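Local atomic coordinates of glycoside hydrolase family protein (Novosphingobium sp. PP1Y, PDB entry 6Q2F), a protein that probably hydrolyses alpha-L-rhamnosidic bonds, releasing terminal rhamnose from its substrates, as a bacterial alpha-L-rhamnosidase of the glycoside hydrolases. Residues W59-G64 / P108-A113; P96-H101 / P690-A695. One frame throughout, in Å; residues are numbered along the deposited sequence.

Interaction 1: residues W59-G64 / P108-A113; sequences WHWMNG and PEWKDA
Trp61 and Trp110 meet in an offset edge-to-face pair. The rim of the Trp61 six-membered ring points at one face of the Trp110 five-membered ring, with the centroids 5.1 Å apart and the planes at 71°. Trp61 CE3 comes within 3.4 Å of Trp110 NE1, and CZ3 lies over the indole face, 3.6 Å from Trp110 CE2. With Trp110 CG anti to the backbone nitrogen (chi1 -172°), the indole reaches across the end of the Trp61 ring.

The apolar part of the contact is completed by Ala113, one helical turn after Trp110. Its CB is 4.2 Å from Trp61 CH2, and a methyl group suits a place where the broad indole comes up close to the helix. On the strand side, Trp61 NE1 lies above one face of the Trp59 ring, offset toward its rim, and Ile71 of helix 68-81 also packs against Trp61.

No hydrogen bond crosses between the segments. The indole N-H of Trp110 is instead satisfied by Asp90 OD1 near the end of strand 85-91, which helps fix the ring's rotation. A leucine in place of Trp110 would probably leave Asp90 without this donor and the Trp61 edge without an aromatic face to meet.

The contact joins strand 56-62 to helix 108-124 in the (beta/alpha)8 (TIM) barrel, whose ring closes where 56-62, next to 85-91, also pairs with 674-677. The hydrogen-rich rim of one indole against the electron-rich face of the other implies a weakly electrostatic, directional attraction in a buried setting.

Interaction 2: residues P96-H101 / P690-A695; sequences PQIVDH and PGLSLA
Ile98 and Leu692 reach toward each other tip to tip. The terminal methyl CD1 of Ile98 lies 3.7 Å from Leu692 CG and 3.9 Å from Leu692 CD2, close to the fork of the leucine. Ile98 CG1 lies between its backbone nitrogen and carbonyl carbon (chi1 65°), while a nearly extended chi2 of 162° carries CD1 out to the leucine. A second, looser touch is made by the carbonyl oxygen of Pro96, 4.3 Å from Leu692 CD2. Branched aliphatic residues suit this junction, since the side-chain atoms that meet are all aliphatic carbons and no hydrogen bond crosses it.

The side chains of Pro96, Ile98 and Leu692 all touch Trp1115, so residues of both segments rest on the same neighbour. Its strand, 1115-1116, pairs in parallel with the weakly bonded strand 690-691 through a backbone bond to Gly691. The contact brings together the beta-to-alpha loop that follows strand 85-91 of the (beta/alpha)8 barrel, a connection more than 580 residues later, and a strand near the C-terminus. Gly691 has backbone angles at which a CB would press on the preceding carbonyl oxygen, so glycine fits there.

Further out, Asn65 holds the first loop twice: ND2 bonds to Pro96 O and OD1 accepts from Ile98 N. Gln97 braces the same loop, giving NE2 to Val99 O at 2.9 Å with an N-H...O angle of 164°. At its far end His101 ND1 donates to the anti lone pair of Asp100 OD1 at 3.0 Å, nearly in the imidazole plane, while its NE2 is hydrogen-bonded to Glu109 OE1.

Interactions 1 and 2 lie about 12 Å apart, centre to centre, and their segments alternate along the chain: 96-101 belongs to the connection between strand 85-91 and helix 108-124, whose start makes half of interaction 1. They touch directly. A probable hydrogen bond of 2.7 Å joins Glu109 OE1 to His101 NE2, tying helix to loop. Elsewhere, Leu694 packs on strand 56-62, its CD1 3.8 Å from the selenium of Met62, modelled as selenomethionine, and its CD2 3.8 Å from His60 CE1. The sodium site of Asp503, Ser504, Glu583, Glu586 and Glu644 sits at or just after strands 497-502, 579-582 and 642-649 of the same barrel; neither contact takes part in it.

Interaction 1: residues W59-G64 / P108-A113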
ATOM      1  N   TRP A  59       9.379 -14.932   3.977  1.00 26.09           N
ATOM      2  CA  TRP A  59      10.075 -15.995   4.719  1.00 23.94           C
ATOM      3  C   TRP A  59      10.988 -15.340   5.757  1.00 26.41           C
ATOM      4  O   TRP A  59      12.193 -15.183   5.552  1.00 29.81           O
ATOM      5  CB  TRP A  59      10.839 -16.879   3.742  1.00 18.35           C
ATOM      6  CG  TRP A  59      11.515 -18.083   4.304  1.00 24.13           C
ATOM      7  CD1 TRP A  59      10.952 -19.090   5.064  1.00 23.09           C
ATOM      8  CD2 TRP A  59      12.858 -18.481   4.042  1.00 19.77           C
ATOM      9  NE1 TRP A  59      11.898 -20.062   5.319  1.00 25.24           N
ATOM     10  CE2 TRP A  59      13.073 -19.709   4.704  1.00 26.96           C
ATOM     11  CE3 TRP A  59      13.912 -17.905   3.332  1.00 25.12           C
ATOM     12  CZ2 TRP A  59      14.295 -20.366   4.669  1.00 24.54           C
ATOM     13  CZ3 TRP A  59      15.133 -18.549   3.313  1.00 26.34           C
ATOM     14  CH2 TRP A  59      15.312 -19.773   3.970  1.00 27.23           C
ATOM     15  N   HIS A  60      10.397 -14.950   6.879  1.00 28.44           N
ATOM     16  CA  HIS A  60      11.114 -14.194   7.895  1.00 31.44           C
ATOM     17  C   HIS A  60      11.992 -15.109   8.736  1.00 30.30           C
ATOM     18  O   HIS A  60      11.538 -16.145   9.218  1.00 26.81           O
ATOM     19  CB  HIS A  60      10.136 -13.453   8.803  1.00 32.86           C
ATOM     20  CG  HIS A  60       9.416 -12.324   8.131  1.00 34.61           C
ATOM     21  ND1 HIS A  60       8.271 -12.510   7.386  1.00 30.85           N
ATOM     22  CD2 HIS A  60       9.667 -10.993   8.118  1.00 37.19           C
ATOM     23  CE1 HIS A  60       7.857 -11.340   6.928  1.00 31.99           C
ATOM     24  NE2 HIS A  60       8.686 -10.405   7.358  1.00 34.80           N
ATOM     25  N   TRP A  61      13.248 -14.719   8.913  1.00 27.94           N
ATOM     26  CA  TRP A  61      14.143 -15.343   9.878  1.00 28.71           C
ATOM     27  C   TRP A  61      14.002 -14.586  11.195  1.00 33.38           C
ATOM     28  O   TRP A  61      14.416 -13.432  11.294  1.00 31.15           O
ATOM     29  CB  TRP A  61      15.588 -15.302   9.379  1.00 30.57           C
ATOM     30  CG  TRP A  61      15.897 -16.256   8.269  1.00 28.62           C
ATOM     31  CD1 TRP A  61      15.027 -17.056   7.608  1.00 25.04           C
ATOM     32  CD2 TRP A  61      17.188 -16.496   7.695  1.00 23.26           C
ATOM     33  NE1 TRP A  61      15.687 -17.788   6.648  1.00 25.45           N
ATOM     34  CE2 TRP A  61      17.021 -17.460   6.690  1.00 23.37           C
ATOM     35  CE3 TRP A  61      18.470 -15.969   7.926  1.00 23.15           C
ATOM     36  CZ2 TRP A  61      18.094 -17.941   5.931  1.00 24.13           C
ATOM     37  CZ3 TRP A  61      19.520 -16.452   7.190  1.00 25.72           C
ATOM     38  CH2 TRP A  61      19.326 -17.429   6.195  1.00 30.74           C
HETATM   39  N   MSE A  62      13.405 -15.228  12.197  1.00 29.17           N
HETATM   40  CA  MSE A  62      13.012 -14.535  13.415  1.00 29.82           C
HETATM   41  C   MSE A  62      14.151 -14.455  14.449  1.00 29.90           C
HETATM   42  O   MSE A  62      14.407 -15.422  15.158  1.00 28.95           O
HETATM   43  CB  MSE A  62      11.792 -15.221  14.051  1.00 27.98           C
HETATM   44  CG  MSE A  62      10.492 -15.187  13.235  1.00 26.55           C
HETATM   45 SE   MSE A  62      10.092 -13.444  12.473  0.79 29.51          SE
HETATM   46  CE  MSE A  62      10.013 -12.535  14.198  1.00 35.25           C
ATOM     47  N   ASN A  63      14.831 -13.304  14.527  1.00 33.30           N
ATOM     48  CA  ASN A  63      15.743 -13.004  15.635  1.00 27.74           C
ATOM     49  C   ASN A  63      16.834 -14.069  15.780  1.00 26.37           C
ATOM     50  O   ASN A  63      17.111 -14.555  16.875  1.00 27.92           O
ATOM     51  CB  ASN A  63      14.939 -12.853  16.935  1.00 30.84           C
ATOM     52  CG  ASN A  63      15.721 -12.188  18.060  1.00 40.54           C
ATOM     53  OD1 ASN A  63      15.259 -12.171  19.200  1.00 37.63           O
ATOM     54  ND2 ASN A  63      16.888 -11.614  17.744  1.00 41.35           N
ATOM     55  N   GLY A  64      17.463 -14.434  14.668  1.00 32.17           N
ATOM     56  CA  GLY A  64      18.542 -15.400  14.727  1.00 29.95           C
ATOM     57  C   GLY A  64      18.112 -16.855  14.876  1.00 32.38           C
ATOM     58  O   GLY A  64      18.982 -17.738  14.913  1.00 28.31           O
ATOM     59  N   PRO A 108      29.857 -15.224   9.980  1.00 33.31           N
ATOM     60  CA  PRO A 108      30.119 -16.425   9.164  1.00 31.87           C
ATOM     61  C   PRO A 108      29.020 -17.480   9.199  1.00 34.41           C
ATOM     62  O   PRO A 108      28.574 -17.921   8.135  1.00 35.13           O
ATOM     63  CB  PRO A 108      31.440 -16.933   9.749  1.00 26.26           C
ATOM     64  CG  PRO A 108      32.180 -15.617  10.040  1.00 28.58           C
ATOM     65  CD  PRO A 108      31.099 -14.717  10.603  1.00 29.95           C
ATOM     66  N   GLU A 109      28.532 -17.870  10.377  1.00 37.91           N
ATOM     67  CA  GLU A 109      27.513 -18.915  10.420  1.00 36.80           C
ATOM     68  C   GLU A 109      26.207 -18.450   9.798  1.00 36.16           C
ATOM     69  O   GLU A 109      25.526 -19.236   9.128  1.00 29.41           O
ATOM     70  CB  GLU A 109      27.279 -19.389  11.851  1.00 33.75           C
ATOM     71  CG  GLU A 109      26.527 -20.737  11.917  1.00 43.71           C
ATOM     72  CD  GLU A 109      26.613 -21.410  13.283  1.00 55.34           C
ATOM     73  OE1 GLU A 109      25.855 -22.378  13.513  1.00 49.48           O
ATOM     74  OE2 GLU A 109      27.431 -20.974  14.121  1.00 61.88           O
ATOM     75  N   TRP A 110      25.839 -17.187  10.009  1.00 27.23           N
ATOM     76  CA  TRP A 110      24.676 -16.629   9.336  1.00 23.14           C
ATOM     77  C   TRP A 110      24.879 -16.627   7.824  1.00 28.71           C
ATOM     78  O   TRP A 110      23.980 -17.018   7.059  1.00 28.70           O
ATOM     79  CB  TRP A 110      24.401 -15.210   9.842  1.00 28.11           C
ATOM     80  CG  TRP A 110      23.119 -14.634   9.342  1.00 27.04           C
ATOM     81  CD1 TRP A 110      21.905 -14.628   9.993  1.00 23.64           C
ATOM     82  CD2 TRP A 110      22.899 -13.988   8.080  1.00 24.99           C
ATOM     83  NE1 TRP A 110      20.954 -14.016   9.209  1.00 21.46           N
ATOM     84  CE2 TRP A 110      21.536 -13.614   8.033  1.00 27.43           C
ATOM     85  CE3 TRP A 110      23.719 -13.690   6.989  1.00 21.29           C
ATOM     86  CZ2 TRP A 110      20.972 -12.953   6.926  1.00 30.02           C
ATOM     87  CZ3 TRP A 110      23.152 -13.023   5.874  1.00 20.58           C
ATOM     88  CH2 TRP A 110      21.795 -12.663   5.863  1.00 25.25           C
ATOM     89  N   LYS A 111      26.059 -16.195   7.370  1.00 26.21           N
ATOM     90  CA  LYS A 111      26.281 -16.110   5.931  1.00 29.38           C
ATOM     91  C   LYS A 111      26.255 -17.487   5.300  1.00 23.72           C
ATOM     92  O   LYS A 111      25.724 -17.657   4.193  1.00 27.66           O
ATOM     93  CB  LYS A 111      27.596 -15.377   5.631  1.00 22.57           C
ATOM     94  CG  LYS A 111      27.534 -13.888   5.974  1.00 27.47           C
ATOM     95  CD  LYS A 111      28.768 -13.105   5.531  1.00 30.88           C
ATOM     96  CE  LYS A 111      30.080 -13.655   6.076  1.00 31.27           C
ATOM     97  NZ  LYS A 111      31.207 -12.828   5.524  1.00 29.64           N
ATOM     98  N   ASP A 112      26.797 -18.482   5.995  1.00 27.77           N
ATOM     99  CA  ASP A 112      26.753 -19.840   5.473  1.00 29.43           C
ATOM    100  C   ASP A 112      25.321 -20.361   5.423  1.00 28.11           C
ATOM    101  O   ASP A 112      24.946 -21.060   4.474  1.00 28.94           O
ATOM    102  CB  ASP A 112      27.633 -20.754   6.320  1.00 33.07           C
ATOM    103  CG  ASP A 112      27.909 -22.074   5.638  1.00 39.34           C
ATOM    104  OD1 ASP A 112      28.346 -22.049   4.458  1.00 43.98           O
ATOM    105  OD2 ASP A 112      27.670 -23.121   6.253  1.00 45.64           O
ATOM    106  N   ALA A 113      24.499 -20.002   6.407  1.00 30.11           N
ATOM    107  CA  ALA A 113      23.084 -20.352   6.331  1.00 31.42           C
ATOM    108  C   ALA A 113      22.427 -19.719   5.111  1.00 32.40           C
ATOM    109  O   ALA A 113      21.710 -20.390   4.367  1.00 30.84           O
ATOM    110  CB  ALA A 113      22.360 -19.927   7.608  1.00 22.52           C
TER

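Interaction 2: residues P96-H101 / P690-A695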
ATOM      1  N   PRO A  96      11.678 -15.614  21.434  1.00 34.89           N
ATOM      2  CA  PRO A  96      12.379 -16.570  22.299  1.00 37.95           C
ATOM      3  C   PRO A  96      13.349 -17.420  21.494  1.00 31.15           C
ATOM      4  O   PRO A  96      13.126 -17.729  20.321  1.00 34.53           O
ATOM      5  CB  PRO A  96      11.251 -17.416  22.906  1.00 39.59           C
ATOM      6  CG  PRO A  96      10.011 -16.541  22.766  1.00 39.61           C
ATOM      7  CD  PRO A  96      10.217 -15.785  21.495  1.00 35.84           C
ATOM      8  N   GLN A  97      14.462 -17.750  22.127  1.00 35.26           N
ATOM      9  CA  GLN A  97      15.479 -18.578  21.498  1.00 42.94           C
ATOM     10  C   GLN A  97      15.049 -20.034  21.612  1.00 36.41           C
ATOM     11  O   GLN A  97      14.938 -20.572  22.712  1.00 40.95           O
ATOM     12  CB  GLN A  97      16.837 -18.358  22.155  1.00 38.24           C
ATOM     13  CG  GLN A  97      17.969 -19.037  21.409  1.00 41.36           C
ATOM     14  CD  GLN A  97      19.286 -18.933  22.145  1.00 48.23           C
ATOM     15  OE1 GLN A  97      19.574 -17.923  22.784  1.00 46.37           O
ATOM     16  NE2 GLN A  97      20.094 -19.992  22.064  1.00 45.57           N
ATOM     17  N   ILE A  98      14.784 -20.660  20.472  1.00 33.56           N
ATOM     18  CA  ILE A  98      14.450 -22.074  20.415  1.00 39.77           C
ATOM     19  C   ILE A  98      15.489 -22.856  19.649  1.00 38.85           C
ATOM     20  O   ILE A  98      15.332 -24.064  19.454  1.00 42.65           O
ATOM     21  CB  ILE A  98      13.052 -22.288  19.814  1.00 34.16           C
ATOM     22  CG1 ILE A  98      13.045 -21.845  18.353  1.00 36.99           C
ATOM     23  CG2 ILE A  98      12.047 -21.452  20.575  1.00 34.69           C
ATOM     24  CD1 ILE A  98      11.862 -22.404  17.561  1.00 34.60           C
ATOM     25  N   VAL A  99      16.545 -22.203  19.206  1.00 34.61           N
ATOM     26  CA  VAL A  99      17.687 -22.880  18.649  1.00 34.78           C
ATOM     27  C   VAL A  99      18.797 -22.910  19.689  1.00 37.02           C
ATOM     28  O   VAL A  99      18.831 -22.127  20.645  1.00 37.01           O
ATOM     29  CB  VAL A  99      18.176 -22.199  17.361  1.00 31.62           C
ATOM     30  CG1 VAL A  99      17.078 -22.218  16.324  1.00 29.22           C
ATOM     31  CG2 VAL A  99      18.637 -20.774  17.671  1.00 26.98           C
ATOM     32  N   ASP A 100      19.735 -23.826  19.476  1.00 39.03           N
ATOM     33  CA  ASP A 100      20.893 -23.949  20.346  1.00 36.96           C
ATOM     34  C   ASP A 100      21.691 -22.646  20.412  1.00 36.00           C
ATOM     35  O   ASP A 100      22.167 -22.255  21.485  1.00 41.85           O
ATOM     36  CB  ASP A 100      21.747 -25.108  19.844  1.00 49.30           C
ATOM     37  CG  ASP A 100      22.946 -25.342  20.697  1.00 56.41           C
ATOM     38  OD1 ASP A 100      23.973 -24.685  20.434  1.00 61.16           O
ATOM     39  OD2 ASP A 100      22.859 -26.179  21.621  1.00 71.16           O
ATOM     40  N   HIS A 101      21.827 -21.947  19.285  1.00 38.13           N
ATOM     41  CA  HIS A 101      22.499 -20.651  19.280  1.00 39.98           C
ATOM     42  C   HIS A 101      21.973 -19.778  18.145  1.00 43.35           C
ATOM     43  O   HIS A 101      21.871 -20.225  16.994  1.00 37.07           O
ATOM     44  CB  HIS A 101      24.016 -20.815  19.156  1.00 35.16           C
ATOM     45  CG  HIS A 101      24.435 -21.654  17.991  1.00 46.39           C
ATOM     46  ND1 HIS A 101      24.409 -23.033  18.017  1.00 47.76           N
ATOM     47  CD2 HIS A 101      24.901 -21.309  16.765  1.00 45.50           C
ATOM     48  CE1 HIS A 101      24.834 -23.502  16.857  1.00 50.31           C
ATOM     49  NE2 HIS A 101      25.137 -22.477  16.078  1.00 47.78           N
ATOM     50  N   PRO A 690       2.898 -25.077  17.127  1.00 31.18           N
ATOM     51  CA  PRO A 690       3.219 -24.685  15.758  1.00 27.98           C
ATOM     52  C   PRO A 690       4.486 -23.841  15.664  1.00 34.13           C
ATOM     53  O   PRO A 690       4.976 -23.630  14.564  1.00 36.62           O
ATOM     54  CB  PRO A 690       1.996 -23.868  15.330  1.00 28.76           C
ATOM     55  CG  PRO A 690       1.478 -23.306  16.604  1.00 27.78           C
ATOM     56  CD  PRO A 690       1.702 -24.385  17.627  1.00 31.90           C
ATOM     57  N   GLY A 691       5.016 -23.387  16.800  1.00 29.04           N
ATOM     58  CA  GLY A 691       6.331 -22.765  16.792  1.00 31.48           C
ATOM     59  C   GLY A 691       6.372 -21.255  16.611  1.00 29.10           C
ATOM     60  O   GLY A 691       5.508 -20.536  17.118  1.00 33.27           O
ATOM     61  N   LEU A 692       7.395 -20.756  15.917  1.00 28.90           N
ATOM     62  CA  LEU A 692       7.600 -19.317  15.801  1.00 29.74           C
ATOM     63  C   LEU A 692       6.567 -18.665  14.888  1.00 33.13           C
ATOM     64  O   LEU A 692       6.021 -19.294  13.979  1.00 35.02           O
ATOM     65  CB  LEU A 692       8.978 -19.024  15.244  1.00 33.57           C
ATOM     66  CG  LEU A 692      10.189 -19.498  16.021  1.00 34.62           C
ATOM     67  CD1 LEU A 692      11.411 -19.122  15.200  1.00 34.69           C
ATOM     68  CD2 LEU A 692      10.221 -18.882  17.379  1.00 25.51           C
ATOM     69  N   SER A 693       6.322 -17.387  15.148  1.00 28.38           N
ATOM     70  CA  SER A 693       5.400 -16.577  14.371  1.00 30.60           C
ATOM     71  C   SER A 693       6.037 -15.200  14.276  1.00 38.05           C
ATOM     72  O   SER A 693       6.848 -14.839  15.129  1.00 34.71           O
ATOM     73  CB  SER A 693       4.040 -16.491  15.061  1.00 35.54           C
ATOM     74  OG  SER A 693       4.157 -15.907  16.348  1.00 46.68           O
ATOM     75  N   LEU A 694       5.640 -14.399  13.308  1.00 32.27           N
ATOM     76  CA  LEU A 694       6.173 -13.058  13.174  1.00 32.17           C
ATOM     77  C   LEU A 694       5.394 -12.170  14.100  1.00 30.98           C
ATOM     78  O   LEU A 694       4.483 -11.528  13.708  1.00 35.17           O
ATOM     79  CB  LEU A 694       6.020 -12.570  11.743  1.00 29.40           C
ATOM     80  CG  LEU A 694       6.237 -11.088  11.481  1.00 38.96           C
ATOM     81  CD1 LEU A 694       7.648 -10.666  11.762  1.00 32.44           C
ATOM     82  CD2 LEU A 694       5.832 -10.657  10.096  1.00 33.28           C
ATOM     83  N   ALA A 695       5.769 -12.177  15.356  1.00 34.82           N
ATOM     84  CA  ALA A 695       5.095 -11.416  16.375  1.00 38.72           C
ATOM     85  C   ALA A 695       3.604 -11.757  16.433  1.00 34.18           C
ATOM     86  O   ALA A 695       3.259 -12.876  16.479  1.00 36.20           O
ATOM     87  CB  ALA A 695       5.349  -9.939  16.221  1.00 37.33           C
TER